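Local atomic coordinates of argininosuccinate lyase (Chelativorans sp., PDB entry 6RX8), a protein that probably catalyses the reversible cleavage of argininosuccinate into fumarate and L-arginine, the last step of arginine biosynthesis. Residues R86-Y91 against R110-L115. The protein carries 2 engineered substitutions. Numbering follows the deposited sequence.
With FUM (fumaric acid), chain B; FUM (fumaric acid), chain C.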
loop_
_atom_site.group_PDB
_atom_site.type_symbol
_atom_site.label_atom_id
_atom_site.label_comp_id
_atom_site.label_asym_id
_atom_site.label_seq_id
_atom_site.Cartn_x
_atom_site.Cartn_y
_atom_site.Cartn_z
ATOM N N ARG A 86 -13.730 -26.403 -13.926
ATOM C CA ARG A 86 -13.218 -25.181 -14.532
ATOM C C ARG A 86 -11.731 -24.961 -14.289
ATOM O O ARG A 86 -11.180 -23.983 -14.799
ATOM C CB ARG A 86 -14.015 -23.976 -14.029
ATOM C CG ARG A 86 -15.436 -23.979 -14.545
ATOM C CD ARG A 86 -16.312 -22.981 -13.838
ATOM N NE ARG A 86 -17.707 -23.238 -14.166
ATOM C CZ ARG A 86 -18.737 -22.610 -13.617
ATOM N NH1 ARG A 86 -18.530 -21.671 -12.706
ATOM N NH2 ARG A 86 -19.971 -22.935 -13.982
ATOM N N THR A 87 -11.068 -25.834 -13.541
ATOM C CA THR A 87 -9.615 -25.826 -13.458
ATOM C C THR A 87 -9.079 -26.969 -14.313
ATOM O O THR A 87 -9.807 -27.905 -14.656
ATOM C CB THR A 87 -9.133 -25.938 -12.014
ATOM O OG1 THR A 87 -9.675 -27.105 -11.401
ATOM C CG2 THR A 87 -9.574 -24.716 -11.216
ATOM N N TYR A 88 -7.791 -26.886 -14.655
ATOM C CA TYR A 88 -7.306 -27.635 -15.805
ATOM C C TYR A 88 -7.328 -29.145 -15.565
ATOM O O TYR A 88 -7.850 -29.906 -16.388
ATOM C CB TYR A 88 -5.890 -27.214 -16.201
ATOM C CG TYR A 88 -5.467 -28.124 -17.309
ATOM C CD1 TYR A 88 -6.090 -28.033 -18.541
ATOM C CD2 TYR A 88 -4.551 -29.146 -17.109
ATOM C CE1 TYR A 88 -5.794 -28.891 -19.545
ATOM C CE2 TYR A 88 -4.227 -30.011 -18.132
ATOM C CZ TYR A 88 -4.866 -29.876 -19.351
ATOM O OH TYR A 88 -4.604 -30.708 -20.412
ATOM N N LEU A 89 -6.710 -29.621 -14.491
ATOM C CA LEU A 89 -6.621 -31.071 -14.346
ATOM C C LEU A 89 -7.994 -31.717 -14.183
ATOM O O LEU A 89 -8.219 -32.774 -14.797
ATOM C CB LEU A 89 -5.683 -31.442 -13.195
ATOM C CG LEU A 89 -4.196 -31.357 -13.569
ATOM C CD1 LEU A 89 -3.341 -31.794 -12.397
ATOM C CD2 LEU A 89 -3.850 -32.216 -14.802
ATOM N N PRO A 90 -8.936 -31.175 -13.401
ATOM C CA PRO A 90 -10.301 -31.740 -13.444
ATOM C C PRO A 90 -10.930 -31.690 -14.831
ATOM O O PRO A 90 -11.626 -32.635 -15.234
ATOM C CB PRO A 90 -11.066 -30.879 -12.425
ATOM C CG PRO A 90 -10.003 -30.421 -11.459
ATOM C CD PRO A 90 -8.781 -30.182 -12.320
ATOM N N TYR A 91 -10.700 -30.610 -15.578
ATOM C CA TYR A 91 -11.270 -30.496 -16.917
ATOM C C TYR A 91 -10.711 -31.572 -17.834
ATOM O O TYR A 91 -11.456 -32.266 -18.543
ATOM C CB TYR A 91 -10.976 -29.103 -17.468
ATOM C CG TYR A 91 -11.545 -28.861 -18.832
ATOM C CD1 TYR A 91 -10.877 -29.291 -19.966
ATOM C CD2 TYR A 91 -12.747 -28.192 -18.990
ATOM C CE1 TYR A 91 -11.394 -29.073 -21.224
ATOM C CE2 TYR A 91 -13.272 -27.962 -20.245
ATOM C CZ TYR A 91 -12.586 -28.403 -21.363
ATOM O OH TYR A 91 -13.085 -28.195 -22.628
ATOM N N ARG A 110 2.658 -28.551 -23.457
ATOM C CA ARG A 110 1.951 -27.503 -22.749
ATOM C C ARG A 110 2.015 -27.744 -21.251
ATOM O O ARG A 110 2.256 -28.854 -20.776
ATOM C CB ARG A 110 0.491 -27.423 -23.209
ATOM C CG ARG A 110 -0.260 -26.192 -22.732
ATOM C CD ARG A 110 -1.677 -26.182 -23.318
ATOM N NE ARG A 110 -2.499 -27.279 -22.815
ATOM C CZ ARG A 110 -3.795 -27.410 -23.072
ATOM N NH1 ARG A 110 -4.410 -26.517 -23.837
ATOM N NH2 ARG A 110 -4.471 -28.427 -22.562
ATOM N N SER A 111 1.778 -26.671 -20.514
ATOM C CA SER A 111 1.780 -26.682 -19.065
ATOM C C SER A 111 0.522 -25.989 -18.569
ATOM O O SER A 111 -0.132 -25.246 -19.303
ATOM C CB SER A 111 3.030 -25.969 -18.528
ATOM O OG SER A 111 3.028 -25.891 -17.117
ATOM N N ARG A 112 0.197 -26.204 -17.299
ATOM C CA ARG A 112 -0.732 -25.281 -16.661
ATOM C C ARG A 112 -0.147 -23.876 -16.556
ATOM O O ARG A 112 -0.898 -22.898 -16.464
ATOM C CB ARG A 112 -1.122 -25.784 -15.272
ATOM C CG ARG A 112 -2.108 -26.943 -15.321
ATOM C CD ARG A 112 -2.592 -27.350 -13.935
ATOM N NE ARG A 112 -1.485 -27.768 -13.088
ATOM C CZ ARG A 112 -1.609 -28.222 -11.845
ATOM N NH1 ARG A 112 -2.806 -28.338 -11.287
ATOM N NH2 ARG A 112 -0.523 -28.547 -11.155
ATOM N N ASN A 113 1.178 -23.744 -16.575
ATOM C CA ASN A 113 1.774 -22.435 -16.343
ATOM C C ASN A 113 1.565 -21.517 -17.537
ATOM O O ASN A 113 1.131 -20.370 -17.376
ATOM C CB ASN A 113 3.261 -22.579 -16.029
ATOM C CG ASN A 113 3.511 -23.421 -14.805
ATOM O OD1 ASN A 113 2.591 -23.712 -14.037
ATOM N ND2 ASN A 113 4.760 -23.817 -14.608
ATOM N N ASP A 114 1.870 -21.988 -18.751
ATOM C CA ASP A 114 1.656 -21.094 -19.885
ATOM C C ASP A 114 0.174 -21.023 -20.246
ATOM O O ASP A 114 -0.306 -19.953 -20.638
ATOM C CB ASP A 114 2.558 -21.470 -21.073
ATOM C CG ASP A 114 2.297 -22.845 -21.667
ATOM O OD1 ASP A 114 1.786 -23.748 -20.981
ATOM O OD2 ASP A 114 2.682 -23.027 -22.849
ATOM N N LEU A 115 -0.576 -22.105 -20.031
ATOM C CA LEU A 115 -2.027 -22.055 -20.186
ATOM C C LEU A 115 -2.634 -20.981 -19.296
ATOM O O LEU A 115 -3.454 -20.167 -19.747
ATOM C CB LEU A 115 -2.642 -23.417 -19.850
ATOM C CG LEU A 115 -4.156 -23.481 -19.611
ATOM C CD1 LEU A 115 -4.969 -23.186 -20.858
ATOM C CD2 LEU A 115 -4.530 -24.867 -19.052
HETATM O OXT FUM B . 5.605 -27.262 -11.154
HETATM C C FUM B . 5.049 -26.534 -12.001
HETATM O O FUM B . 5.605 -25.502 -12.455
HETATM C C4 FUM B . 3.706 -26.960 -12.456
HETATM C C5 FUM B . 3.497 -27.165 -13.756
HETATM C C6 FUM B . 2.180 -27.608 -14.285
HETATM O O7 FUM B . 1.985 -27.634 -15.524
HETATM O O8 FUM B . 1.294 -27.959 -13.476
HETATM O OXT FUM C . -2.540 -24.531 -11.474
HETATM C C FUM C . -1.496 -25.003 -10.969
HETATM O O FUM C . -0.370 -24.854 -11.485
HETATM C C4 FUM C . -1.541 -25.762 -9.708
HETATM C C5 FUM C . -2.497 -25.560 -8.821
HETATM C C6 FUM C . -2.518 -26.324 -7.559
HETATM O O7 FUM C . -3.209 -25.786 -6.680
HETATM O O8 FUM C . -1.890 -27.405 -7.376
HETATM O O HOH W 1 -5.557 -28.095 -12.091
#
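At the fumarate site of this lyase, the first turn of helix 88-99 packs on the start of helix 112-147, with Y88 and L89 both touching R112. Three groups come obliquely from one side of the Y88 ring: R112 CG 3.7 Å from Y88 CD2, L115 CD2 3.6 Å from Y88 CD1, and R110 NH2. The last gives Y88 OH a bent hydrogen bond (137°), with the oxygen near the guanidinium plane; E92 also bonds that hydroxyl, and H47 and H107 hold the other nitrogens of R110.

The R112 guanidinium lies sandwiched, L89 CD1 against one face at 3.7 Å from NH1 and the chain C fumarate over the other, its C4 3.3 Å from R112 CZ. A bend at chi3 (-60°) turns the edge to the chain B fumarate, whose O8 takes both R112 NE (2.8 Å) and NH2. The second oxygen of that carboxylate, O7, is held by S111 OG and R112 N at the helix N-terminus, where S111 and D114 form a capping box; the helix end would probably favour the negative charge. N113 ND2 grips the far carboxylate, and K286, S281 and N288 of the second subunit and T158 of the third also bond this fumarate. One water ties the helix starts together, accepting from L89 N at 3.1 Å and from R112 NH1 at 2.9 Å.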